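Local coordinates for glutaminyl-tRNA synthetase (Saccharomyces cerevisiae, PDB 3TL4), which joins glutamine to tRNA(Gln) in an ATP-dependent reaction, and is represented here by its appended N-terminal tRNA-binding domain, at residues A[56-61]-A[72-77]; A[80-85]-A[89-94]; A[39-44]-A[76-81]; A[9-14]-A[23-28]; A[34-39]-A[64-69]. All coordinates share one frame; numbering follows the deposited sequence.

Interaction 1. Residues A[56-61]-A[72-77]; sequences HNLASF and LIVNGI
Leu58 of helix 49-62 reaches across to Ile73, Val74 and Ile77 of helix 70-78, and every contact between the two segments is apolar. The segments run nearly antiparallel, at 162° between their N-to-C directions, with axes 11.1 Å apart, so the space between them is bridged by side chains while the backbones stay well separated. Both branches of Leu58 are used. Its CD2 packs on Ile73 CG2 at 3.7 Å and also against Ile73 CB, while CD1 lies 3.9 Å from Ile73 CD1; the two methyls of the fork thus lie about Ile73 CG2, the side chains crossing at a slant. CD2 additionally meets Val74 CG2 at 3.9 Å and, more loosely, Ile77 CD1 at 4.4 Å. With CG anti to the backbone N (chi1 178°), the Leu58 fork is carried out toward the facing helix.

Polar bonding stays within helix 49-62 or turns to other partners. Ser60 OG gives a hydrogen bond of 2.8 Å to Asn57 O, which also accepts from the backbone N of Phe61, so one carbonyl serves two donors. The side-chain oxygen of Asn57 is held by Ser85 OG, at the start of helix 85-98.

Leu37 of helix 28-39 touches both Leu58 and Val74, and Phe92 of helix 85-98 covers Leu58 as well. One leucine therefore lies among side chains of three other helices in this all-helical part of the tRNA-binding domain. With no hydrogen bond or charge pair between the segments, their association here rests on shape and the burial of hydrocarbon.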
# COMPACT_ATOMS: atom_id res chain seq x y z
N HIS A 56 -7.37 -2.14 10.15
CA HIS A 56 -7.15 -0.94 10.95
C HIS A 56 -6.90 0.30 10.08
O HIS A 56 -7.44 1.37 10.35
CB HIS A 56 -6.04 -1.12 11.97
CG HIS A 56 -5.96 0.01 12.95
ND1 HIS A 56 -4.79 0.68 13.24
CD2 HIS A 56 -6.93 0.62 13.69
CE1 HIS A 56 -5.04 1.63 14.12
NE2 HIS A 56 -6.32 1.61 14.41
N ASN A 57 -6.08 0.16 9.05
CA ASN A 57 -5.96 1.21 8.04
C ASN A 57 -7.33 1.67 7.57
O ASN A 57 -7.62 2.86 7.54
CB ASN A 57 -5.21 0.72 6.81
CG ASN A 57 -3.72 0.58 7.03
OD1 ASN A 57 -3.05 -0.17 6.31
ND2 ASN A 57 -3.17 1.32 8.01
N LEU A 58 -8.15 0.70 7.17
CA LEU A 58 -9.48 1.02 6.65
C LEU A 58 -10.30 1.76 7.68
O LEU A 58 -10.99 2.74 7.35
CB LEU A 58 -10.23 -0.23 6.21
CG LEU A 58 -11.64 0.05 5.69
CD1 LEU A 58 -11.61 1.10 4.57
CD2 LEU A 58 -12.28 -1.23 5.20
N ALA A 59 -10.24 1.30 8.93
CA ALA A 59 -10.99 1.92 10.01
C ALA A 59 -10.50 3.34 10.20
O ALA A 59 -11.29 4.24 10.52
CB ALA A 59 -10.83 1.14 11.29
N SER A 60 -9.20 3.56 10.00
CA SER A 60 -8.63 4.88 10.23
C SER A 60 -9.06 5.85 9.11
O SER A 60 -9.08 7.07 9.32
CB SER A 60 -7.11 4.80 10.39
OG SER A 60 -6.44 4.78 9.15
N PHE A 61 -9.42 5.30 7.95
CA PHE A 61 -9.94 6.09 6.83
C PHE A 61 -11.42 6.42 7.04
O PHE A 61 -11.86 7.54 6.78
CB PHE A 61 -9.82 5.31 5.53
CG PHE A 61 -8.42 5.01 5.13
CD1 PHE A 61 -7.41 5.93 5.33
CD2 PHE A 61 -8.11 3.80 4.55
CE1 PHE A 61 -6.13 5.64 4.95
CE2 PHE A 61 -6.83 3.50 4.15
CZ PHE A 61 -5.83 4.42 4.36
N LEU A 72 -17.17 -4.32 0.70
CA LEU A 72 -16.43 -4.70 -0.49
C LEU A 72 -14.95 -4.61 -0.18
O LEU A 72 -14.18 -5.49 -0.52
CB LEU A 72 -16.76 -3.77 -1.65
CG LEU A 72 -18.14 -3.87 -2.28
CD1 LEU A 72 -18.27 -2.75 -3.31
CD2 LEU A 72 -18.33 -5.24 -2.92
N ILE A 73 -14.56 -3.52 0.47
CA ILE A 73 -13.17 -3.34 0.89
C ILE A 73 -12.74 -4.42 1.90
O ILE A 73 -11.69 -5.02 1.77
CB ILE A 73 -12.93 -1.96 1.51
CG1 ILE A 73 -13.72 -0.89 0.74
CG2 ILE A 73 -11.44 -1.63 1.57
CD1 ILE A 73 -13.51 0.54 1.26
N VAL A 74 -13.56 -4.65 2.92
CA VAL A 74 -13.26 -5.70 3.88
C VAL A 74 -13.08 -7.08 3.23
O VAL A 74 -12.11 -7.79 3.52
CB VAL A 74 -14.32 -5.77 4.99
CG1 VAL A 74 -14.07 -6.98 5.87
CG2 VAL A 74 -14.31 -4.47 5.81
N ASN A 75 -14.00 -7.46 2.36
CA ASN A 75 -13.88 -8.74 1.67
C ASN A 75 -12.60 -8.82 0.84
O ASN A 75 -11.96 -9.87 0.75
CB ASN A 75 -15.10 -8.99 0.77
CG ASN A 75 -16.40 -9.14 1.56
OD1 ASN A 75 -16.41 -9.61 2.70
ND2 ASN A 75 -17.50 -8.75 0.93
N GLY A 76 -12.22 -7.70 0.23
CA GLY A 76 -11.00 -7.62 -0.53
C GLY A 76 -9.78 -7.82 0.35
O GLY A 76 -8.84 -8.52 -0.03
N ILE A 77 -9.79 -7.22 1.53
CA ILE A 77 -8.69 -7.45 2.46
C ILE A 77 -8.66 -8.92 2.85
O ILE A 77 -7.68 -9.62 2.58
CB ILE A 77 -8.80 -6.55 3.72
CG1 ILE A 77 -8.53 -5.09 3.36
CG2 ILE A 77 -7.83 -7.00 4.79
CD1 ILE A 77 -9.05 -4.06 4.37

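Interaction 2. Residues A[80-85]-A[89-94]; sequences GDLKTS and DAAFKY
The N-terminal turns of helix 85-98, together with the capping loop before them, bring Leu82 against Ala91 and Ser85 against Asp89, one contact apolar and the other through the backbone. Only Leu82 folds back from the loop onto the helix: its CD1 packs on Ala91 CB at 3.7 Å, a single methyl-to-methyl meeting. Leu82 CG stands anti to the carbonyl carbon (chi1 -55°), and the extended second torsion carries CD1 toward the helix. Ile73 of helix 70-78 touches both Leu82 and Ala91, so this pair belongs to the apolar seam between consecutive helices.

The second contact is the first helical bond of the new helix. Ser85 O accepts from Asp89 N at 2.8 Å, with an N-H...O angle of 155°, an i to i+4 bond. Just before it, Thr84 occupies the N-cap position, and its OG1 takes the backbone N of Gln87. The side chain of Gln87 reaches back in turn, its OE1 accepting from the backbone N of Lys83, so that loop and first turn are bonded in both directions.

Gly80 has a positive phi of 87° in a Schellman motif, at which a beta carbon would press on the preceding carbonyl oxygen; glycine therefore suits the point where helix 70-78 stops and the chain turns. Beyond the first turn of the next helix, Asp89 forms an i to i+4 salt bridge with Lys93. In that pair Lys93 NZ approaches Asp89 OD2 at 2.6 Å, on the syn lone pair of the carboxylate oxygen.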
# COMPACT_ATOMS: atom_id res chain seq x y z
N GLY A 80 -7.49 -11.41 0.28
CA GLY A 80 -6.15 -11.30 -0.26
C GLY A 80 -6.04 -10.50 -1.56
O GLY A 80 -4.97 -10.41 -2.16
N ASP A 81 -7.16 -9.91 -1.99
CA ASP A 81 -7.15 -9.04 -3.16
C ASP A 81 -6.41 -7.73 -2.87
O ASP A 81 -5.57 -7.29 -3.66
CB ASP A 81 -8.59 -8.76 -3.63
CG ASP A 81 -9.24 -9.98 -4.30
OD1 ASP A 81 -8.52 -10.92 -4.72
OD2 ASP A 81 -10.49 -9.98 -4.42
N LEU A 82 -6.71 -7.13 -1.72
CA LEU A 82 -6.09 -5.88 -1.31
C LEU A 82 -4.99 -6.17 -0.30
O LEU A 82 -5.29 -6.42 0.88
CB LEU A 82 -7.13 -4.96 -0.70
CG LEU A 82 -8.36 -4.67 -1.56
CD1 LEU A 82 -9.36 -3.83 -0.79
CD2 LEU A 82 -7.97 -3.96 -2.86
N LYS A 83 -3.74 -6.14 -0.75
CA LYS A 83 -2.59 -6.56 0.06
C LYS A 83 -1.84 -5.41 0.74
O LYS A 83 -1.11 -5.65 1.69
CB LYS A 83 -1.59 -7.36 -0.79
CG LYS A 83 -2.14 -8.60 -1.45
CD LYS A 83 -2.65 -9.62 -0.43
CE LYS A 83 -1.50 -10.33 0.29
NZ LYS A 83 -1.98 -11.43 1.19
N THR A 84 -1.99 -4.19 0.25
CA THR A 84 -1.20 -3.08 0.80
C THR A 84 -2.08 -1.93 1.31
O THR A 84 -3.26 -1.83 0.95
CB THR A 84 -0.17 -2.53 -0.22
OG1 THR A 84 -0.85 -1.99 -1.35
CG2 THR A 84 0.75 -3.64 -0.70
N SER A 85 -1.49 -1.08 2.14
CA SER A 85 -2.15 0.14 2.62
C SER A 85 -2.54 0.99 1.45
O SER A 85 -3.56 1.68 1.47
CB SER A 85 -1.21 0.95 3.51
OG SER A 85 -0.86 0.23 4.66
N ASP A 89 -6.21 2.20 0.56
CA ASP A 89 -6.52 3.62 0.40
C ASP A 89 -7.24 3.88 -0.94
O ASP A 89 -8.24 4.59 -0.99
CB ASP A 89 -5.25 4.48 0.54
CG ASP A 89 -5.54 5.98 0.38
OD1 ASP A 89 -6.03 6.61 1.34
OD2 ASP A 89 -5.27 6.52 -0.71
N ALA A 90 -6.72 3.29 -2.01
CA ALA A 90 -7.39 3.35 -3.31
C ALA A 90 -8.82 2.77 -3.29
O ALA A 90 -9.74 3.36 -3.81
CB ALA A 90 -6.55 2.66 -4.38
N ALA A 91 -8.98 1.58 -2.73
CA ALA A 91 -10.28 0.95 -2.67
C ALA A 91 -11.25 1.82 -1.86
O ALA A 91 -12.41 1.98 -2.23
CB ALA A 91 -10.17 -0.44 -2.07
N PHE A 92 -10.77 2.38 -0.76
CA PHE A 92 -11.56 3.32 0.03
C PHE A 92 -11.97 4.55 -0.77
O PHE A 92 -13.12 4.94 -0.78
CB PHE A 92 -10.80 3.74 1.29
CG PHE A 92 -11.46 4.86 2.03
CD1 PHE A 92 -12.57 4.62 2.82
CD2 PHE A 92 -10.99 6.16 1.92
CE1 PHE A 92 -13.21 5.66 3.49
CE2 PHE A 92 -11.61 7.19 2.59
CZ PHE A 92 -12.72 6.94 3.38
N LYS A 93 -11.02 5.16 -1.46
CA LYS A 93 -11.36 6.32 -2.26
C LYS A 93 -12.37 5.99 -3.34
O LYS A 93 -13.23 6.81 -3.64
CB LYS A 93 -10.11 6.97 -2.85
CG LYS A 93 -9.33 7.75 -1.79
CD LYS A 93 -7.89 8.02 -2.19
CE LYS A 93 -7.17 8.74 -1.05
NZ LYS A 93 -5.72 8.98 -1.34
N TYR A 94 -12.29 4.79 -3.91
CA TYR A 94 -13.19 4.40 -4.99
C TYR A 94 -14.59 4.18 -4.47
O TYR A 94 -15.56 4.63 -5.07
CB TYR A 94 -12.72 3.11 -5.69
CG TYR A 94 -13.62 2.73 -6.85
CD1 TYR A 94 -13.43 3.29 -8.10
CD2 TYR A 94 -14.69 1.83 -6.69
CE1 TYR A 94 -14.25 2.97 -9.17
CE2 TYR A 94 -15.53 1.51 -7.77
CZ TYR A 94 -15.29 2.09 -9.01
OH TYR A 94 -16.07 1.81 -10.11

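Interaction 3. Residues A[39-44]-A[76-81]; sequences KETPSD and GIINGD
Ile78, in the last turn of helix 70-78 just before the Schellman motif that ends it, points its two branches at the loop after helix 28-39, where Thr41 and Pro42 receive them differently. Pro42 and Ile78 meet tip to tip, the ring carbon CD lying 3.6 Å from Ile78 CD1. Thr41 instead lays its methyl across both branches: its CG2 is 4.0 Å from Ile78 CG2 and 4.2 Å from Ile78 CD1. The isoleucine places CG1 between its backbone N and carbonyl carbon (chi1 67°), a crowded position that presents CD1 to the proline and to the threonine methyl, and CG2 to the threonine alone.

Thr41 is divided in its roles. Its methyl faces the isoleucine, while OG1 bonds back to Ile38 O in the final turn of helix 28-39. Trp47 touches both Thr41 and Ile78, extending this surface patch of hydrocarbon along the loop that leads to helix 49-62.

Past Ile78, the helix end is overlaid by an Asx turn in which Asn79 OD1 accepts from Asp81 N. The asparagine amide also donates through ND2 to Asp81 OD2 at 2.9 Å: the oxygen lies close to the amide plane but is met from above the carboxylate plane, 66° out of it.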
# COMPACT_ATOMS: atom_id res chain seq x y z
N LYS A 39 -16.96 -7.08 12.27
CA LYS A 39 -18.19 -7.86 12.44
C LYS A 39 -18.87 -8.26 11.12
O LYS A 39 -19.73 -9.12 11.11
CB LYS A 39 -19.20 -7.11 13.33
CG LYS A 39 -18.84 -7.08 14.81
CD LYS A 39 -19.00 -8.45 15.45
CE LYS A 39 -19.05 -8.33 16.97
NZ LYS A 39 -19.23 -9.63 17.68
N GLU A 40 -18.47 -7.63 10.01
CA GLU A 40 -19.01 -8.00 8.71
C GLU A 40 -18.06 -8.92 7.93
O GLU A 40 -18.00 -8.89 6.70
CB GLU A 40 -19.46 -6.77 7.89
CG GLU A 40 -18.42 -5.67 7.67
CD GLU A 40 -19.03 -4.43 6.99
OE1 GLU A 40 -20.22 -4.47 6.62
OE2 GLU A 40 -18.31 -3.41 6.84
N THR A 41 -17.30 -9.72 8.68
CA THR A 41 -16.47 -10.78 8.12
C THR A 41 -16.98 -12.07 8.73
O THR A 41 -17.57 -12.06 9.81
CB THR A 41 -14.98 -10.64 8.54
OG1 THR A 41 -14.88 -10.69 9.96
CG2 THR A 41 -14.36 -9.35 8.04
N PRO A 42 -16.75 -13.20 8.04
CA PRO A 42 -17.19 -14.52 8.49
C PRO A 42 -16.77 -14.84 9.93
O PRO A 42 -15.66 -14.53 10.32
CB PRO A 42 -16.49 -15.47 7.52
CG PRO A 42 -16.33 -14.65 6.27
CD PRO A 42 -16.07 -13.26 6.73
N SER A 43 -17.67 -15.45 10.69
CA SER A 43 -17.41 -15.80 12.08
C SER A 43 -16.16 -16.67 12.27
O SER A 43 -15.47 -16.57 13.29
CB SER A 43 -18.61 -16.54 12.66
OG SER A 43 -19.80 -15.80 12.46
N ASP A 44 -15.89 -17.52 11.29
CA ASP A 44 -14.77 -18.45 11.40
C ASP A 44 -13.52 -17.97 10.66
O ASP A 44 -12.55 -18.72 10.52
CB ASP A 44 -15.17 -19.85 10.91
CG ASP A 44 -15.47 -19.90 9.42
OD1 ASP A 44 -15.75 -18.83 8.83
OD2 ASP A 44 -15.45 -21.01 8.84
N GLY A 76 -12.22 -7.70 0.23
CA GLY A 76 -11.00 -7.62 -0.53
C GLY A 76 -9.78 -7.82 0.35
O GLY A 76 -8.84 -8.52 -0.03
N ILE A 77 -9.79 -7.22 1.53
CA ILE A 77 -8.69 -7.45 2.46
C ILE A 77 -8.66 -8.92 2.85
O ILE A 77 -7.68 -9.62 2.58
CB ILE A 77 -8.80 -6.55 3.72
CG1 ILE A 77 -8.53 -5.09 3.36
CG2 ILE A 77 -7.83 -7.00 4.79
CD1 ILE A 77 -9.05 -4.06 4.37
N ILE A 78 -9.74 -9.42 3.45
CA ILE A 78 -9.69 -10.77 4.00
C ILE A 78 -9.50 -11.85 2.94
O ILE A 78 -8.95 -12.91 3.24
CB ILE A 78 -10.87 -11.11 4.94
CG1 ILE A 78 -12.20 -11.18 4.18
CG2 ILE A 78 -10.93 -10.13 6.10
CD1 ILE A 78 -13.28 -11.94 4.93
N ASN A 79 -9.90 -11.59 1.70
CA ASN A 79 -9.64 -12.56 0.64
C ASN A 79 -8.31 -12.39 -0.11
O ASN A 79 -8.02 -13.13 -1.02
CB ASN A 79 -10.83 -12.69 -0.33
CG ASN A 79 -10.75 -11.72 -1.48
OD1 ASN A 79 -9.97 -10.78 -1.44
ND2 ASN A 79 -11.55 -11.95 -2.51
N GLY A 80 -7.49 -11.41 0.28
CA GLY A 80 -6.15 -11.30 -0.26
C GLY A 80 -6.04 -10.50 -1.56
O GLY A 80 -4.97 -10.41 -2.16
N ASP A 81 -7.16 -9.91 -1.99
CA ASP A 81 -7.15 -9.04 -3.16
C ASP A 81 -6.41 -7.73 -2.87
O ASP A 81 -5.57 -7.29 -3.66
CB ASP A 81 -8.59 -8.76 -3.63
CG ASP A 81 -9.24 -9.98 -4.30
OD1 ASP A 81 -8.52 -10.92 -4.72
OD2 ASP A 81 -10.49 -9.98 -4.42

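Interaction 4. Residues A[9-14]-A[23-28]; sequences QLFSQV and EIVKNK
The backbones of helix 4-13 and the end of helix 18-24 stay well apart, their nearest alpha carbons, those of Phe11 and Ile24, lying 9.1 Å from each other, and the aromatic ring of Phe11 spans the interval. One ring carbon does most of the touching: Phe11 CE2 is 3.8 Å from Ile24 CG2, with Phe11 CD2 a little farther from the same methyl at 4.2 Å. That methyl meets the ring obliquely. Val25 CG1 adds a looser contact to Phe11 CE2 at 4.4 Å. Because Ile24 holds CG2 anti to its backbone N, with CG1 beside that N (chi1 -69°), it is the short branch that meets the phenylalanine.

Both Phe11 and Ile24 are buried, and the contact between the segments is hydrocarbon throughout. Polar work is done by the turn that follows: Asn27, at the N-cap of helix 28-39, accepts the backbone N of Val30 on its OD1.

Helix 28-39 closes over this packing, since Ser31 and Leu34 touch Phe11, while His56 of helix 49-62 packs on Ile24. The phenylalanine thus joins the first two helices of the chain to the third.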
# COMPACT_ATOMS: atom_id res chain seq x y z
N GLN A 9 -12.65 -6.70 24.00
CA GLN A 9 -12.79 -8.15 23.88
C GLN A 9 -12.63 -8.61 22.43
O GLN A 9 -11.86 -9.52 22.14
CB GLN A 9 -14.13 -8.60 24.46
CG GLN A 9 -14.07 -9.91 25.24
CD GLN A 9 -15.36 -10.20 25.99
OE1 GLN A 9 -16.23 -10.93 25.51
NE2 GLN A 9 -15.49 -9.63 27.19
N LEU A 10 -13.35 -7.97 21.51
CA LEU A 10 -13.32 -8.37 20.10
C LEU A 10 -11.93 -8.23 19.48
O LEU A 10 -11.46 -9.12 18.80
CB LEU A 10 -14.33 -7.55 19.29
CG LEU A 10 -14.32 -7.76 17.78
CD1 LEU A 10 -14.67 -9.21 17.44
CD2 LEU A 10 -15.28 -6.80 17.10
N PHE A 11 -11.29 -7.09 19.74
CA PHE A 11 -10.00 -6.76 19.14
C PHE A 11 -8.90 -7.71 19.55
O PHE A 11 -8.07 -8.10 18.72
CB PHE A 11 -9.60 -5.33 19.51
CG PHE A 11 -10.52 -4.28 18.97
CD1 PHE A 11 -11.47 -4.59 18.00
CD2 PHE A 11 -10.45 -2.97 19.42
CE1 PHE A 11 -12.32 -3.62 17.49
CE2 PHE A 11 -11.30 -2.00 18.91
CZ PHE A 11 -12.23 -2.32 17.95
N SER A 12 -8.87 -8.08 20.82
CA SER A 12 -7.84 -9.00 21.28
C SER A 12 -8.17 -10.43 20.86
O SER A 12 -7.28 -11.26 20.74
CB SER A 12 -7.67 -8.91 22.79
OG SER A 12 -8.88 -9.24 23.44
N GLN A 13 -9.46 -10.69 20.62
CA GLN A 13 -9.88 -12.00 20.12
C GLN A 13 -9.47 -12.23 18.67
O GLN A 13 -9.17 -13.36 18.28
CB GLN A 13 -11.39 -12.18 20.28
CG GLN A 13 -11.78 -12.51 21.71
CD GLN A 13 -13.25 -12.24 21.99
OE1 GLN A 13 -13.97 -11.72 21.13
NE2 GLN A 13 -13.69 -12.60 23.19
N VAL A 14 -9.46 -11.16 17.88
CA VAL A 14 -8.97 -11.26 16.50
C VAL A 14 -7.43 -11.20 16.48
O VAL A 14 -6.80 -11.39 15.44
CB VAL A 14 -9.64 -10.23 15.56
CG1 VAL A 14 -11.15 -10.21 15.80
CG2 VAL A 14 -9.06 -8.86 15.73
N GLU A 23 -4.15 1.36 22.70
CA GLU A 23 -3.97 2.53 21.86
C GLU A 23 -5.19 2.78 20.95
O GLU A 23 -5.70 3.90 20.86
CB GLU A 23 -2.70 2.33 21.03
CG GLU A 23 -2.34 3.45 20.08
CD GLU A 23 -1.32 3.01 19.05
OE1 GLU A 23 -0.27 2.46 19.45
OE2 GLU A 23 -1.57 3.20 17.84
N ILE A 24 -5.68 1.72 20.30
CA ILE A 24 -6.86 1.82 19.43
C ILE A 24 -8.10 2.42 20.12
O ILE A 24 -8.77 3.29 19.55
CB ILE A 24 -7.23 0.46 18.82
CG1 ILE A 24 -6.18 0.03 17.79
CG2 ILE A 24 -8.61 0.54 18.16
CD1 ILE A 24 -6.33 -1.41 17.31
N VAL A 25 -8.41 1.95 21.33
CA VAL A 25 -9.62 2.40 22.04
C VAL A 25 -9.48 3.83 22.56
O VAL A 25 -10.46 4.44 23.00
CB VAL A 25 -10.00 1.46 23.21
CG1 VAL A 25 -10.53 0.13 22.69
CG2 VAL A 25 -8.82 1.24 24.14
N LYS A 26 -8.27 4.37 22.51
CA LYS A 26 -8.05 5.78 22.78
C LYS A 26 -8.88 6.61 21.80
O LYS A 26 -9.41 7.67 22.15
CB LYS A 26 -6.56 6.13 22.63
CG LYS A 26 -5.80 6.41 23.93
CD LYS A 26 -5.86 5.23 24.89
CE LYS A 26 -4.94 5.45 26.08
NZ LYS A 26 -5.10 4.38 27.10
N ASN A 27 -9.01 6.10 20.58
CA ASN A 27 -9.73 6.78 19.50
C ASN A 27 -11.08 6.12 19.22
O ASN A 27 -11.18 5.14 18.48
CB ASN A 27 -8.89 6.75 18.23
CG ASN A 27 -9.53 7.50 17.09
OD1 ASN A 27 -10.76 7.54 16.95
ND2 ASN A 27 -8.70 8.10 16.25
N LYS A 28 -12.13 6.67 19.82
CA LYS A 28 -13.42 5.99 19.81
C LYS A 28 -14.12 5.94 18.45
O LYS A 28 -14.89 5.01 18.20
CB LYS A 28 -14.34 6.57 20.88
CG LYS A 28 -13.86 6.24 22.29
CD LYS A 28 -14.79 6.81 23.36
CE LYS A 28 -14.20 6.63 24.75
NZ LYS A 28 -14.01 5.19 25.11

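Interaction 5. Residues A[34-39]-A[64-69]; sequences LYKLIK and GTDLPK
Lys36 extends from helix 28-39 toward Asp66 in the loop that joins helices 49-62 and 70-78. Its CB is directed at that loop. From CG onward the chain is extended, until a bend at the last torsion (chi4 83°) turns the ammonium group aside. CD comes within 4.2 Å of Asp66 OD1, and CE is the nearest atom to that oxygen, at 3.9 Å. CE also lies 4.5 Å from the backbone O of Thr65. At the tip, NZ remains 4.4 Å from Asp66 OD1, beyond salt-bridge distance, and 4.3 Å from Leu67 O, so neither oxygen is hydrogen-bonded by it.

The lysine thus passes the aspartate with methylene carbons rather than the ammonium nearest the carboxylate. The opposite charges probably attract one another, but only as a diffuse electrostatic bias; Asp66 is moreover poorly ordered, and its position should be read with caution.

Firmer ties hold the loop. Near its start the backbone N of Gly64 bonds to Ser33 OG of helix 28-39, Leu67 packs inward on Ile73 of helix 70-78, and at the far end Lys69 NZ bonds to the backbone O of Glu100 and of Ser102. Lys36 itself also touches Ser70, at the start of helix 70-78. This is a solvent-facing, loosely paired charge contact between the flank of one helix and the connection between two others in a helical bundle.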
# COMPACT_ATOMS: atom_id res chain seq x y z
N LEU A 34 -13.75 0.09 13.35
CA LEU A 34 -13.01 -1.16 13.39
C LEU A 34 -13.93 -2.30 13.81
O LEU A 34 -13.99 -3.33 13.16
CB LEU A 34 -11.79 -1.06 14.30
CG LEU A 34 -10.87 -2.29 14.29
CD1 LEU A 34 -10.51 -2.67 12.87
CD2 LEU A 34 -9.62 -1.99 15.08
N TYR A 35 -14.66 -2.09 14.90
CA TYR A 35 -15.65 -3.06 15.39
C TYR A 35 -16.64 -3.47 14.30
O TYR A 35 -16.82 -4.66 14.03
CB TYR A 35 -16.41 -2.47 16.59
CG TYR A 35 -17.31 -3.45 17.32
CD1 TYR A 35 -18.64 -3.61 16.96
CD2 TYR A 35 -16.82 -4.22 18.37
CE1 TYR A 35 -19.46 -4.51 17.62
CE2 TYR A 35 -17.62 -5.12 19.03
CZ TYR A 35 -18.94 -5.27 18.66
OH TYR A 35 -19.74 -6.17 19.33
N LYS A 36 -17.28 -2.48 13.67
CA LYS A 36 -18.28 -2.80 12.65
C LYS A 36 -17.67 -3.49 11.44
O LYS A 36 -18.28 -4.40 10.87
CB LYS A 36 -19.09 -1.57 12.23
CG LYS A 36 -18.70 -0.99 10.86
CD LYS A 36 -19.59 0.20 10.44
CE LYS A 36 -19.00 0.97 9.23
NZ LYS A 36 -19.33 0.36 7.90
N LEU A 37 -16.48 -3.07 11.04
CA LEU A 37 -15.77 -3.70 9.92
C LEU A 37 -15.43 -5.17 10.24
O LEU A 37 -15.72 -6.06 9.44
CB LEU A 37 -14.52 -2.92 9.54
CG LEU A 37 -14.74 -1.49 9.01
CD1 LEU A 37 -13.43 -0.70 8.95
CD2 LEU A 37 -15.46 -1.47 7.65
N ILE A 38 -14.82 -5.41 11.39
CA ILE A 38 -14.56 -6.78 11.83
C ILE A 38 -15.83 -7.67 11.90
O ILE A 38 -15.78 -8.86 11.62
CB ILE A 38 -13.85 -6.81 13.20
CG1 ILE A 38 -12.42 -6.29 13.06
CG2 ILE A 38 -13.83 -8.22 13.76
CD1 ILE A 38 -11.65 -6.25 14.35
N LYS A 39 -16.96 -7.08 12.27
CA LYS A 39 -18.19 -7.86 12.44
C LYS A 39 -18.87 -8.26 11.12
O LYS A 39 -19.73 -9.12 11.11
CB LYS A 39 -19.20 -7.11 13.33
CG LYS A 39 -18.84 -7.08 14.81
CD LYS A 39 -19.00 -8.45 15.45
CE LYS A 39 -19.05 -8.33 16.97
NZ LYS A 39 -19.23 -9.63 17.68
N GLY A 64 -15.25 6.61 12.06
CA GLY A 64 -16.53 6.83 12.71
C GLY A 64 -17.69 7.07 11.76
O GLY A 64 -18.84 7.00 12.18
N THR A 65 -17.39 7.33 10.50
CA THR A 65 -18.43 7.61 9.51
C THR A 65 -18.97 6.35 8.84
O THR A 65 -18.28 5.35 8.75
CB THR A 65 -17.91 8.55 8.42
OG1 THR A 65 -17.43 9.76 9.02
CG2 THR A 65 -19.03 8.89 7.45
N ASP A 66 -20.20 6.40 8.36
CA ASP A 66 -20.75 5.26 7.64
C ASP A 66 -20.39 5.32 6.17
O ASP A 66 -20.64 6.33 5.50
CB ASP A 66 -22.27 5.18 7.81
CG ASP A 66 -22.66 4.42 9.06
OD1 ASP A 66 -21.87 3.56 9.51
OD2 ASP A 66 -23.77 4.69 9.59
N LEU A 67 -19.80 4.24 5.67
CA LEU A 67 -19.44 4.13 4.26
C LEU A 67 -20.27 3.04 3.58
O LEU A 67 -20.13 1.86 3.91
CB LEU A 67 -17.94 3.82 4.12
CG LEU A 67 -17.33 3.77 2.72
CD1 LEU A 67 -17.21 5.17 2.13
CD2 LEU A 67 -15.97 3.11 2.78
N PRO A 68 -21.16 3.44 2.66
CA PRO A 68 -21.93 2.43 1.92
C PRO A 68 -20.98 1.48 1.17
O PRO A 68 -19.94 1.93 0.69
CB PRO A 68 -22.75 3.27 0.94
CG PRO A 68 -22.88 4.62 1.61
CD PRO A 68 -21.56 4.82 2.30
N LYS A 69 -21.33 0.20 1.10
CA LYS A 69 -20.51 -0.81 0.44
C LYS A 69 -19.11 -0.97 1.06
O LYS A 69 -18.20 -1.44 0.38
CB LYS A 69 -20.40 -0.50 -1.06
CG LYS A 69 -21.69 -0.67 -1.86
CD LYS A 69 -22.12 -2.12 -1.96
CE LYS A 69 -23.39 -2.29 -2.81
NZ LYS A 69 -23.17 -2.13 -4.28

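Five contacts of one helical unit show chemistry changing with depth. Interactions 1 and 4 are buried and purely apolar. Interaction 2 is partly buried and mixes methyl packing with a helix-opening backbone bond; interaction 1 adjoins both 4 and 2, and so stands between them. Interactions 3 and 5 lie at the surface, the former a small hydrocarbon patch, the latter a loose meeting of opposite charges. Helix 70-78 is used by both 1 and 3, and its end leads into 2. Helix 28-39, carrying 5, packs through Leu34 and Leu37 on interactions 4 and 1, linking the outer contacts to the core.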